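Local coordinates for putative cell adhesion protein (PDB 4GPV), which is a putative cell adhesion protein of the FimA-like major fimbrial subunit family and probably serves as a building block of bacterial pili, at residues A[163-168]-A[300-305]; A[279-284]-A[327-332]; A[54-59]-A[78-83]; A[16-21]-A[144-149]; A[90-95]-A[130-135]. All coordinates share one frame; numbering follows the deposited sequence.

Interaction 1 of 5, residues A[163-168]-A[300-305]; sequences IVKDNR and TVTVTL
I163 is bonded to strand 300-305 through both of its backbone polar atoms: its N donates to V301 O at 2.8 Å and its O accepts from V303 N. K165 repeats the pattern, its N giving to V303 O along an almost straight line (178°) and its O receiving L305 N at 2.9 Å. V303 therefore spends both N and O on this neighbour. The final rung, N167 N to L305 O at 2.7 Å, is more bent (143°). V164 O faces away and takes the amide of N240. At the end of the pair R168 runs side by side with L305, whose CD1 lies over one face of the guanidinium, 3.6 Å from R168 NE. D166 meets the guanidinium side-on: R168 NE reaches D166 OD1 at 2.8 Å and R168 NH2 reaches D166 OD2 at 2.9 Å. OD1 also accepts R168 N from the other face of the carboxylate, closing an Asx turn, and NH2 has a second acid in D180. K165 stretches past T302 CG2 to bond S243 OG through NZ. This is a parallel strand pair, with strand 329-343 antiparallel on the far side of strand 297-306, within the FimA-like C-terminal domain of the transthyretin clan.

Interaction 2 of 5, residues A[279-284]-A[327-332]; sequences FYPILF and SSIEVT
I329 and V331 reach across from strand 329-332 to meet Y280 and I282 of strand 279-283, and these two apolar pairs are the tight part of the contact. I329 CG1 stands beside its backbone N, anti to the carbonyl carbon (chi1 -51°), and the extended second torsion carries CD1 to 3.7 Å from Y280 CD1. I329 CG1 lies at the ring edge, in its plane, 3.8 Å from Y280 CD1, and the two side chains meet at about a right angle. Farther along, I282 CG1 is anti to its backbone N (chi1 -167°) and sits 3.7 Å from V331 CG1, while I282 CD1 touches the same methyl at 3.8 Å. Between these points the fit slackens: P281 directs its CB away, its CD is 4.3 Å from I329 CD1, and P281 O is no nearer than 4.4 Å to V331 CG2. On the other side of strand 329-332, E330 and T332 alternate with the two hydrophobic residues and lie on the exposed face. The strands cross at -32° with axes 8.4 Å apart, so they belong to stacked layers. L305 of strand 297-306 also packs on Y280, and V301 on I282, extending the core. The tyrosine hydroxyl bonds to G314 O, beyond the contact. No hydrogen bond joins the segments: branched aliphatic groups and a ring edge meet by van der Waals contact, which implies cohesion by hydrophobic burial, with the polar end of Y280 satisfied outside the contact and E330 and T332 on the exposed side.

Interaction 3 of 5, residues A[54-59]-A[78-83]; sequences LFREGG and TGTTAA
R56 and A82 meet backbone to backbone between two type I turns, R56 to G59 and T80 to A83, with R56 CA directing its hydrogen at A82 O over 3.4 Å. No direct hydrogen bond joins the segments; a water accepts from E57 N at 2.9 Å and lies 2.7 Å from A82 O, to which it can donate. The R56 side chain runs extended from CG to NE (chi2 -178°), laying CD 3.8 Å from A82 CB. Its tip crosses T80 at about a right angle, bringing R56 NH2 4.0 Å from T80 CG2. The charge is met beyond the two segments: R56 NE forms a salt bridge with D62, which also accepts T80 N, and R56 NH1 bonds N11 O. T80 OG1 accepts A82 N at 3.0 Å, an ST turn that holds the second bend, and it has a further partner in G14 N. An alanine in place of R56 would probably leave D62 without its charged mate and N11 O without this donor, and open a gap beside A82 CB and T80 CG2. On the inner side L54 CB packs loosely on A83 CB at 4.4 Å. G79 passes close by, where a side chain would crowd L54 CD1. The arrangement is that of two type I turns, one leaving strand 50-56 and one, with an ST turn, leading into strand 83-90, at the end of this antiparallel strand pair.

Interaction 4 of 5, residues A[16-21]-A[144-149]; sequences QAVLTI and GTNAQV
I21 comes to V149 by its torsions: CG1 stands beside the backbone N, anti to the carbonyl carbon (chi1 -44°), and chi2 of -73° turns CD1 to within 3.8 Å of V149 CB. The two side chains lie side by side and point the same way. On the same face L19 brings CG to 4.3 Å from A147 CB, a looser fit, and V139 and F141 cover this buried side. The opposite face is more open, with V18 CB 3.9 Å from N146 ND2 and T20 beside Q148. In T20, OG1 is anti to the carbonyl carbon (chi1 -58°) and bonds a water at 2.9 Å; that water donates to A147 O at 3.0 Å. A147 O thus takes two donors, since T20 N reaches it as well. Four backbone bonds tie the strands: V18 N to T145 O, A147 N to V18 O at 3.0 Å, T20 N to A147 O, and V149 N to T20 O at 2.8 Å. V18 and T20 therefore each bond through both N and O. Strand 18-24 lies between strand 146-169, parallel to it, and strand 73-76, antiparallel: a mixed beta sheet with apolar residues on the buried face and a mostly polar, more exposed face that also carries V18.

Interaction 5 of 5, residues A[90-95]-A[130-135]; sequences ANTGAL and NLWMSG
A90 and M133, a selenomethionine, form an antiparallel hydrogen-bonded pair where strand 83-90 meets strand 133-138, and the chains beyond it are laced together by asparagines. A90 N donates to M133 O at 2.8 Å; the return bond, M133 N to A90 O, is weak. N91, in the left-handed region (phi 70°), turns the chain out of the sheet. Its side chain and that of N130 slide past each other in opposite directions, amide planes 47° apart, each donating to a backbone carbonyl of the opposite segment. N130 ND2 donates to N91 O at 3.0 Å, within the carbonyl plane. N91 ND2 reaches L131 O at 2.9 Å from above the plane of that carbonyl, and also meets V46 O. The amide oxygens turn to N48: N91 OD1 takes its N, and N130 OD1 its side-chain ND2. An alanine in place of N130 would probably leave N91 O without this donor and N48 ND2 without this acceptor. Across the bend T92 CG2 rests over one face of W132, 3.6 Å from the centroid of the five-membered ring and 14° off its normal, a CH-pi contact. N91 O stands at the ring edge, 3.2 Å from W132 CD1. M133 CE runs beside N91, 3.5 Å from its ND2. The contact is the fraying end of an antiparallel strand pair, where asparagine side chains bond main-chain carbonyls as the chain leaves the sheet.

In the fold
Four of the five contacts form two groups toward the ends of an elongated beta-rich chain, and interaction 5 lies between. Interactions 3 and 4 touch, their centres about 11 Å apart, as do interactions 1 and 2, about 9 Å apart; between the groups, centres are 51 to 53 Å apart. The centre of interaction 5 is 22 to 23 Å from those of interactions 3 and 4 and 34 Å from those of interactions 1 and 2. Along the chain, 16-21 with 144-149 encloses interactions 3 and 5 in turn, after which the segments of interactions 1 and 2 alternate. Strand 146-169, broken by a bulge or short loop, runs through one large mixed sheet from interaction 4 to interaction 1, joining both end groups of this FimA-like subunit.

Interaction 1 of 5, residues A[163-168]-A[300-305]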
# COMPACT_ATOMS: atom_id res chain seq x y z
N ILE A 163 7.20 -11.24 9.92
CA ILE A 163 8.08 -11.80 10.96
C ILE A 163 7.96 -13.33 10.87
O ILE A 163 6.85 -13.85 11.05
CB ILE A 163 7.73 -11.25 12.38
CG1 ILE A 163 7.94 -9.73 12.46
CG2 ILE A 163 8.51 -11.98 13.48
CD1 ILE A 163 7.33 -9.12 13.69
N VAL A 164 9.08 -14.04 10.64
CA VAL A 164 9.06 -15.48 10.54
C VAL A 164 9.74 -16.08 11.76
O VAL A 164 10.85 -15.67 12.10
CB VAL A 164 9.74 -15.96 9.23
CG1 VAL A 164 9.75 -17.49 9.14
CG2 VAL A 164 9.04 -15.35 8.02
N LYS A 165 9.05 -16.97 12.46
CA LYS A 165 9.62 -17.74 13.58
C LYS A 165 9.64 -19.17 13.11
O LYS A 165 8.59 -19.81 13.02
CB LYS A 165 8.80 -17.55 14.87
CG LYS A 165 8.91 -16.12 15.36
CD LYS A 165 8.00 -15.82 16.52
CE LYS A 165 8.09 -14.36 16.85
NZ LYS A 165 7.50 -14.05 18.18
N ASP A 166 10.83 -19.65 12.70
CA ASP A 166 10.96 -20.95 12.09
C ASP A 166 11.38 -22.02 13.11
O ASP A 166 12.54 -22.06 13.53
CB ASP A 166 11.94 -20.92 10.92
CG ASP A 166 11.90 -22.21 10.10
OD1 ASP A 166 11.00 -23.06 10.37
OD2 ASP A 166 12.74 -22.37 9.21
N ASN A 167 10.43 -22.93 13.45
CA ASN A 167 10.65 -24.02 14.40
C ASN A 167 10.61 -25.37 13.69
O ASN A 167 10.49 -26.41 14.33
CB ASN A 167 9.64 -23.99 15.55
CG ASN A 167 9.73 -22.74 16.39
OD1 ASN A 167 10.78 -22.09 16.51
ND2 ASN A 167 8.62 -22.40 17.02
N ARG A 168 10.70 -25.35 12.35
CA ARG A 168 10.75 -26.60 11.58
C ARG A 168 12.12 -27.24 11.80
O ARG A 168 13.11 -26.53 11.95
CB ARG A 168 10.50 -26.34 10.08
CG ARG A 168 9.09 -25.89 9.71
CD ARG A 168 9.00 -25.37 8.27
NE ARG A 168 9.90 -24.23 8.09
CZ ARG A 168 10.22 -23.68 6.92
NH1 ARG A 168 9.70 -24.15 5.79
NH2 ARG A 168 11.04 -22.65 6.87
N THR A 300 1.27 -6.17 10.69
CA THR A 300 2.41 -7.00 11.10
C THR A 300 1.92 -8.45 11.12
O THR A 300 0.94 -8.78 11.80
CB THR A 300 2.98 -6.55 12.43
OG1 THR A 300 3.49 -5.21 12.31
CG2 THR A 300 4.10 -7.49 12.91
N VAL A 301 2.55 -9.28 10.29
CA VAL A 301 2.17 -10.68 10.19
C VAL A 301 3.28 -11.51 10.79
O VAL A 301 4.39 -11.44 10.27
CB VAL A 301 1.94 -11.10 8.72
CG1 VAL A 301 1.59 -12.60 8.62
CG2 VAL A 301 0.88 -10.23 8.04
N THR A 302 2.99 -12.26 11.89
CA THR A 302 3.98 -13.18 12.49
C THR A 302 3.57 -14.59 12.12
O THR A 302 2.45 -15.00 12.42
CB THR A 302 4.10 -12.98 14.00
OG1 THR A 302 4.21 -11.59 14.28
CG2 THR A 302 5.28 -13.75 14.61
N VAL A 303 4.46 -15.32 11.46
CA VAL A 303 4.20 -16.69 11.01
C VAL A 303 5.15 -17.59 11.80
O VAL A 303 6.37 -17.39 11.71
CB VAL A 303 4.45 -16.80 9.48
CG1 VAL A 303 4.20 -18.24 8.99
CG2 VAL A 303 3.58 -15.80 8.71
N THR A 304 4.61 -18.52 12.61
CA THR A 304 5.39 -19.48 13.37
C THR A 304 5.20 -20.80 12.66
O THR A 304 4.06 -21.28 12.57
CB THR A 304 4.99 -19.51 14.86
OG1 THR A 304 5.16 -18.20 15.39
CG2 THR A 304 5.83 -20.50 15.69
N LEU A 305 6.30 -21.39 12.19
CA LEU A 305 6.29 -22.67 11.49
C LEU A 305 6.85 -23.78 12.36
O LEU A 305 7.83 -23.54 13.04
CB LEU A 305 7.16 -22.54 10.24
CG LEU A 305 6.78 -21.44 9.27
CD1 LEU A 305 7.72 -21.42 8.11
CD2 LEU A 305 5.32 -21.61 8.79

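Interaction 2 of 5, residues A[279-284]-A[327-332]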
# COMPACT_ATOMS: atom_id res chain seq x y z
N PHE A 279 3.28 -23.54 0.07
CA PHE A 279 3.10 -22.20 0.63
C PHE A 279 2.77 -22.22 2.11
O PHE A 279 2.11 -23.13 2.59
CB PHE A 279 1.94 -21.48 -0.11
CG PHE A 279 2.16 -21.31 -1.59
CD1 PHE A 279 1.79 -22.32 -2.48
CD2 PHE A 279 2.75 -20.17 -2.09
CE1 PHE A 279 2.01 -22.17 -3.85
CE2 PHE A 279 2.93 -19.99 -3.46
CZ PHE A 279 2.60 -21.02 -4.34
N TYR A 280 3.19 -21.16 2.83
CA TYR A 280 2.79 -20.94 4.23
C TYR A 280 2.08 -19.60 4.18
O TYR A 280 2.73 -18.56 4.23
CB TYR A 280 4.01 -20.96 5.17
CG TYR A 280 4.84 -22.21 5.06
CD1 TYR A 280 4.55 -23.33 5.85
CD2 TYR A 280 5.95 -22.27 4.22
CE1 TYR A 280 5.38 -24.45 5.84
CE2 TYR A 280 6.75 -23.42 4.16
CZ TYR A 280 6.46 -24.50 4.97
OH TYR A 280 7.28 -25.62 4.93
N PRO A 281 0.76 -19.59 3.91
CA PRO A 281 0.09 -18.32 3.60
C PRO A 281 -0.82 -17.74 4.68
O PRO A 281 -1.23 -18.43 5.62
CB PRO A 281 -0.77 -18.72 2.41
CG PRO A 281 -1.14 -20.17 2.69
CD PRO A 281 -0.14 -20.74 3.65
N ILE A 282 -1.19 -16.47 4.48
CA ILE A 282 -2.19 -15.78 5.26
C ILE A 282 -3.07 -14.97 4.31
O ILE A 282 -2.56 -14.15 3.55
CB ILE A 282 -1.66 -14.94 6.46
CG1 ILE A 282 -2.83 -14.52 7.41
CG2 ILE A 282 -0.85 -13.76 6.03
CD1 ILE A 282 -3.71 -15.78 8.09
N LEU A 283 -4.38 -15.24 4.35
CA LEU A 283 -5.36 -14.52 3.51
C LEU A 283 -5.85 -13.32 4.26
O LEU A 283 -6.26 -13.47 5.41
CB LEU A 283 -6.56 -15.42 3.15
CG LEU A 283 -6.43 -16.32 1.93
CD1 LEU A 283 -5.48 -17.42 2.21
CD2 LEU A 283 -7.77 -16.93 1.61
N PHE A 284 -5.84 -12.15 3.62
CA PHE A 284 -6.35 -10.91 4.22
C PHE A 284 -7.86 -10.85 3.95
O PHE A 284 -8.34 -10.08 3.08
CB PHE A 284 -5.63 -9.67 3.69
CG PHE A 284 -4.27 -9.55 4.33
CD1 PHE A 284 -4.12 -8.96 5.58
CD2 PHE A 284 -3.14 -10.09 3.71
CE1 PHE A 284 -2.86 -8.86 6.18
CE2 PHE A 284 -1.87 -9.97 4.30
CZ PHE A 284 -1.75 -9.38 5.54
N SER A 327 -1.77 -27.33 12.50
CA SER A 327 -0.95 -27.08 13.70
C SER A 327 0.46 -26.59 13.32
O SER A 327 1.10 -25.90 14.11
CB SER A 327 -0.84 -28.37 14.52
OG SER A 327 -0.36 -29.44 13.72
N SER A 328 0.91 -26.94 12.10
CA SER A 328 2.23 -26.63 11.54
C SER A 328 2.42 -25.14 11.20
O SER A 328 3.57 -24.70 11.00
CB SER A 328 2.45 -27.46 10.29
OG SER A 328 1.45 -27.18 9.33
N ILE A 329 1.31 -24.39 11.03
CA ILE A 329 1.36 -22.95 10.72
C ILE A 329 0.53 -22.21 11.76
O ILE A 329 -0.66 -22.50 11.91
CB ILE A 329 0.87 -22.63 9.27
CG1 ILE A 329 1.58 -23.50 8.21
CG2 ILE A 329 1.05 -21.13 8.96
CD1 ILE A 329 0.93 -23.50 6.78
N GLU A 330 1.14 -21.27 12.48
CA GLU A 330 0.47 -20.39 13.45
C GLU A 330 0.69 -18.97 12.96
O GLU A 330 1.84 -18.58 12.73
CB GLU A 330 1.03 -20.57 14.87
CG GLU A 330 0.36 -19.67 15.90
CD GLU A 330 1.26 -19.14 17.01
OE1 GLU A 330 1.94 -19.96 17.68
OE2 GLU A 330 1.23 -17.91 17.24
N VAL A 331 -0.41 -18.21 12.76
CA VAL A 331 -0.29 -16.85 12.23
C VAL A 331 -1.03 -15.85 13.10
O VAL A 331 -2.17 -16.11 13.50
CB VAL A 331 -0.81 -16.71 10.75
CG1 VAL A 331 -0.57 -15.28 10.21
CG2 VAL A 331 -0.15 -17.72 9.81
N THR A 332 -0.38 -14.72 13.40
CA THR A 332 -1.02 -13.60 14.09
C THR A 332 -0.93 -12.41 13.17
O THR A 332 0.11 -12.21 12.52
CB THR A 332 -0.46 -13.27 15.48
OG1 THR A 332 0.81 -12.63 15.36
CG2 THR A 332 -0.45 -14.47 16.44

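Interaction 3 of 5, residues A[54-59]-A[78-83]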
# COMPACT_ATOMS: atom_id res chain seq x y z
N LEU A 54 -6.83 23.90 -6.24
CA LEU A 54 -7.80 24.75 -5.58
C LEU A 54 -9.07 24.77 -6.40
O LEU A 54 -8.99 24.97 -7.61
CB LEU A 54 -7.28 26.18 -5.38
CG LEU A 54 -6.03 26.35 -4.51
CD1 LEU A 54 -5.51 27.81 -4.58
CD2 LEU A 54 -6.32 25.98 -3.09
N PHE A 55 -10.23 24.54 -5.77
CA PHE A 55 -11.49 24.52 -6.53
C PHE A 55 -12.50 25.48 -5.99
O PHE A 55 -12.57 25.70 -4.79
CB PHE A 55 -12.10 23.11 -6.51
CG PHE A 55 -11.22 22.09 -7.17
CD1 PHE A 55 -11.13 22.02 -8.56
CD2 PHE A 55 -10.46 21.21 -6.42
CE1 PHE A 55 -10.28 21.09 -9.17
CE2 PHE A 55 -9.62 20.27 -7.04
CZ PHE A 55 -9.53 20.22 -8.40
N ARG A 56 -13.33 26.01 -6.89
CA ARG A 56 -14.44 26.89 -6.54
C ARG A 56 -15.64 26.03 -6.07
O ARG A 56 -15.58 24.80 -6.16
CB ARG A 56 -14.79 27.80 -7.72
CG ARG A 56 -13.60 28.67 -8.10
CD ARG A 56 -13.85 29.64 -9.23
NE ARG A 56 -12.60 30.36 -9.46
CZ ARG A 56 -12.23 30.90 -10.62
NH1 ARG A 56 -13.06 30.90 -11.66
NH2 ARG A 56 -11.06 31.49 -10.73
N GLU A 57 -16.71 26.69 -5.56
CA GLU A 57 -17.91 26.02 -5.04
C GLU A 57 -18.51 25.05 -6.08
O GLU A 57 -18.92 23.94 -5.71
CB GLU A 57 -18.95 27.08 -4.61
CG GLU A 57 -20.26 26.55 -4.04
CD GLU A 57 -20.23 25.69 -2.78
OE1 GLU A 57 -19.34 25.90 -1.93
OE2 GLU A 57 -21.14 24.84 -2.64
N GLY A 58 -18.51 25.44 -7.34
CA GLY A 58 -19.05 24.62 -8.41
C GLY A 58 -18.11 23.61 -9.05
O GLY A 58 -18.43 23.07 -10.11
N GLY A 59 -16.95 23.40 -8.43
CA GLY A 59 -15.96 22.43 -8.89
C GLY A 59 -14.93 22.91 -9.90
O GLY A 59 -14.01 22.15 -10.19
N THR A 78 -1.98 33.07 -7.32
CA THR A 78 -2.65 33.03 -8.62
C THR A 78 -4.14 32.73 -8.53
O THR A 78 -4.83 32.77 -9.55
CB THR A 78 -1.96 31.99 -9.50
OG1 THR A 78 -1.84 30.78 -8.75
CG2 THR A 78 -0.59 32.46 -9.99
N GLY A 79 -4.61 32.41 -7.33
CA GLY A 79 -6.00 32.09 -7.05
C GLY A 79 -6.85 33.26 -6.60
O GLY A 79 -6.40 34.41 -6.59
N THR A 80 -8.10 32.97 -6.25
CA THR A 80 -9.03 34.04 -5.91
C THR A 80 -9.80 33.73 -4.63
O THR A 80 -9.68 32.63 -4.07
CB THR A 80 -10.04 34.28 -7.07
OG1 THR A 80 -11.08 33.31 -7.00
CG2 THR A 80 -9.40 34.32 -8.48
N THR A 81 -10.65 34.69 -4.21
CA THR A 81 -11.51 34.54 -3.03
C THR A 81 -12.68 33.57 -3.31
O THR A 81 -13.46 33.26 -2.39
CB THR A 81 -12.01 35.89 -2.56
OG1 THR A 81 -12.63 36.58 -3.64
CG2 THR A 81 -10.91 36.71 -1.94
N ALA A 82 -12.74 33.04 -4.54
CA ALA A 82 -13.73 32.04 -4.92
C ALA A 82 -13.27 30.62 -4.54
O ALA A 82 -14.09 29.70 -4.60
CB ALA A 82 -14.03 32.11 -6.41
N ALA A 83 -11.97 30.41 -4.15
CA ALA A 83 -11.49 29.08 -3.74
C ALA A 83 -12.27 28.60 -2.51
O ALA A 83 -12.41 29.35 -1.54
CB ALA A 83 -9.99 29.12 -3.44
O HOH W 1 -16.68 29.61 -5.26

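Interaction 4 of 5, residues A[16-21]-A[144-149]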
# COMPACT_ATOMS: atom_id res chain seq x y z
N GLN A 16 -8.40 38.73 -6.35
CA GLN A 16 -7.11 38.08 -6.11
C GLN A 16 -6.94 37.78 -4.63
O GLN A 16 -7.21 38.65 -3.79
CB GLN A 16 -5.94 38.93 -6.61
CG GLN A 16 -4.63 38.11 -6.55
CD GLN A 16 -3.43 38.89 -7.02
OE1 GLN A 16 -3.42 40.12 -7.06
NE2 GLN A 16 -2.38 38.18 -7.37
N ALA A 17 -6.50 36.58 -4.33
CA ALA A 17 -6.28 36.17 -2.96
C ALA A 17 -4.87 35.68 -2.77
O ALA A 17 -4.17 35.38 -3.74
CB ALA A 17 -7.27 35.06 -2.61
N VAL A 18 -4.47 35.60 -1.51
CA VAL A 18 -3.21 35.00 -1.08
C VAL A 18 -3.60 33.85 -0.18
O VAL A 18 -4.33 34.05 0.79
CB VAL A 18 -2.23 35.98 -0.40
CG1 VAL A 18 -0.93 35.26 -0.04
CG2 VAL A 18 -1.95 37.19 -1.29
N LEU A 19 -3.16 32.65 -0.54
CA LEU A 19 -3.43 31.43 0.22
C LEU A 19 -2.12 30.87 0.71
O LEU A 19 -1.18 30.72 -0.08
CB LEU A 19 -4.15 30.40 -0.67
CG LEU A 19 -5.64 30.58 -0.93
CD1 LEU A 19 -5.88 31.22 -2.27
CD2 LEU A 19 -6.33 29.21 -0.93
N THR A 20 -2.04 30.60 2.02
CA THR A 20 -0.85 30.00 2.63
C THR A 20 -1.24 28.58 2.97
O THR A 20 -2.20 28.37 3.71
CB THR A 20 -0.38 30.83 3.85
OG1 THR A 20 -0.12 32.16 3.43
CG2 THR A 20 0.87 30.24 4.50
N ILE A 21 -0.55 27.60 2.36
CA ILE A 21 -0.84 26.19 2.55
C ILE A 21 0.23 25.62 3.44
O ILE A 21 1.42 25.86 3.20
CB ILE A 21 -0.96 25.40 1.22
CG1 ILE A 21 -1.79 26.15 0.12
CG2 ILE A 21 -1.46 23.93 1.45
CD1 ILE A 21 -3.35 26.23 0.30
N GLY A 144 -12.40 38.36 3.75
CA GLY A 144 -11.07 38.86 3.42
C GLY A 144 -10.48 38.27 2.16
O GLY A 144 -11.12 37.50 1.46
N THR A 145 -9.24 38.65 1.87
CA THR A 145 -8.52 38.21 0.67
C THR A 145 -7.34 37.31 1.05
O THR A 145 -6.53 36.97 0.20
CB THR A 145 -8.08 39.46 -0.11
OG1 THR A 145 -7.42 39.07 -1.31
CG2 THR A 145 -7.15 40.31 0.68
N ASN A 146 -7.26 36.90 2.32
CA ASN A 146 -6.17 36.07 2.81
C ASN A 146 -6.70 34.84 3.49
O ASN A 146 -7.66 34.92 4.26
CB ASN A 146 -5.28 36.84 3.78
CG ASN A 146 -4.87 38.17 3.25
OD1 ASN A 146 -5.54 39.19 3.47
ND2 ASN A 146 -3.81 38.18 2.47
N ALA A 147 -6.10 33.71 3.19
CA ALA A 147 -6.52 32.45 3.80
C ALA A 147 -5.33 31.61 4.23
O ALA A 147 -4.32 31.53 3.53
CB ALA A 147 -7.40 31.65 2.84
N GLN A 148 -5.46 31.00 5.41
CA GLN A 148 -4.49 30.07 5.97
C GLN A 148 -5.11 28.68 5.87
O GLN A 148 -6.23 28.49 6.36
CB GLN A 148 -4.13 30.46 7.42
CG GLN A 148 -3.10 29.55 8.11
CD GLN A 148 -1.74 29.55 7.46
OE1 GLN A 148 -1.28 28.53 6.95
NE2 GLN A 148 -1.05 30.69 7.49
N VAL A 149 -4.46 27.74 5.16
CA VAL A 149 -5.05 26.40 4.98
C VAL A 149 -4.05 25.36 5.47
O VAL A 149 -2.92 25.37 5.02
CB VAL A 149 -5.43 26.14 3.48
CG1 VAL A 149 -6.08 24.76 3.30
CG2 VAL A 149 -6.35 27.23 2.92
O HOH W 2 -2.41 33.89 3.42

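Interaction 5 of 5, residues A[90-95]-A[130-135]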
# COMPACT_ATOMS: atom_id res chain seq x y z
N ALA A 90 1.03 14.38 -2.63
CA ALA A 90 2.49 14.44 -2.54
C ALA A 90 3.12 13.24 -3.23
O ALA A 90 2.56 12.13 -3.22
CB ALA A 90 2.92 14.44 -1.07
N ASN A 91 4.32 13.45 -3.77
CA ASN A 91 5.25 12.44 -4.27
C ASN A 91 4.80 11.72 -5.53
O ASN A 91 5.27 10.62 -5.78
CB ASN A 91 5.59 11.45 -3.13
CG ASN A 91 6.37 12.11 -2.02
OD1 ASN A 91 7.06 13.11 -2.23
ND2 ASN A 91 6.35 11.53 -0.82
N THR A 92 4.05 12.40 -6.40
CA THR A 92 3.72 11.80 -7.70
C THR A 92 4.57 12.46 -8.82
O THR A 92 4.41 12.11 -9.99
CB THR A 92 2.23 11.87 -8.04
OG1 THR A 92 1.81 13.24 -8.22
CG2 THR A 92 1.35 11.08 -7.05
N GLY A 93 5.42 13.40 -8.46
CA GLY A 93 6.31 14.09 -9.39
C GLY A 93 5.70 15.24 -10.15
O GLY A 93 4.63 15.74 -9.78
N ALA A 94 6.39 15.71 -11.23
CA ALA A 94 5.94 16.85 -12.03
C ALA A 94 4.51 16.71 -12.52
O ALA A 94 4.06 15.60 -12.82
CB ALA A 94 6.86 17.07 -13.22
N LEU A 95 3.81 17.84 -12.62
CA LEU A 95 2.44 17.88 -13.09
C LEU A 95 2.34 17.39 -14.55
O LEU A 95 1.53 16.51 -14.83
CB LEU A 95 1.86 19.31 -12.96
CG LEU A 95 0.42 19.54 -13.49
CD1 LEU A 95 -0.62 18.76 -12.67
CD2 LEU A 95 0.07 21.03 -13.54
N ASN A 130 9.81 7.34 -1.25
CA ASN A 130 8.78 8.03 -2.04
C ASN A 130 7.47 7.33 -1.88
O ASN A 130 7.18 6.35 -2.60
CB ASN A 130 9.17 8.13 -3.55
CG ASN A 130 8.27 9.08 -4.31
OD1 ASN A 130 8.44 10.29 -4.24
ND2 ASN A 130 7.21 8.55 -4.95
N LEU A 131 6.67 7.81 -0.94
CA LEU A 131 5.35 7.24 -0.68
C LEU A 131 4.27 8.27 -1.04
O LEU A 131 4.35 9.41 -0.60
CB LEU A 131 5.20 6.81 0.81
CG LEU A 131 6.08 5.63 1.20
CD1 LEU A 131 6.14 5.47 2.71
CD2 LEU A 131 5.61 4.35 0.48
N TRP A 132 3.28 7.87 -1.83
CA TRP A 132 2.20 8.80 -2.18
C TRP A 132 1.40 9.15 -0.94
O TRP A 132 1.12 8.27 -0.14
CB TRP A 132 1.26 8.18 -3.22
CG TRP A 132 1.85 7.98 -4.59
CD1 TRP A 132 3.01 8.51 -5.08
CD2 TRP A 132 1.26 7.23 -5.68
NE1 TRP A 132 3.21 8.09 -6.38
CE2 TRP A 132 2.14 7.33 -6.78
CE3 TRP A 132 0.08 6.49 -5.81
CZ2 TRP A 132 1.88 6.70 -8.01
CZ3 TRP A 132 -0.17 5.83 -7.03
CH2 TRP A 132 0.72 5.95 -8.11
N MSE A 133 1.05 10.43 -0.79
CA MSE A 133 0.23 10.95 0.31
C MSE A 133 -0.77 11.92 -0.24
O MSE A 133 -0.52 12.54 -1.28
CB MSE A 133 1.07 11.64 1.39
CG MSE A 133 2.04 10.68 2.10
SE MSE A 133 3.20 11.66 3.31
CE MSE A 133 4.70 12.00 2.18
N SER A 134 -1.93 12.00 0.40
CA SER A 134 -2.92 12.94 -0.08
C SER A 134 -3.75 13.46 1.08
O SER A 134 -3.81 12.86 2.15
CB SER A 134 -3.80 12.30 -1.16
OG SER A 134 -4.68 11.35 -0.58
N GLY A 135 -4.37 14.59 0.87
CA GLY A 135 -5.21 15.21 1.88
C GLY A 135 -6.01 16.34 1.30
O GLY A 135 -5.77 16.74 0.16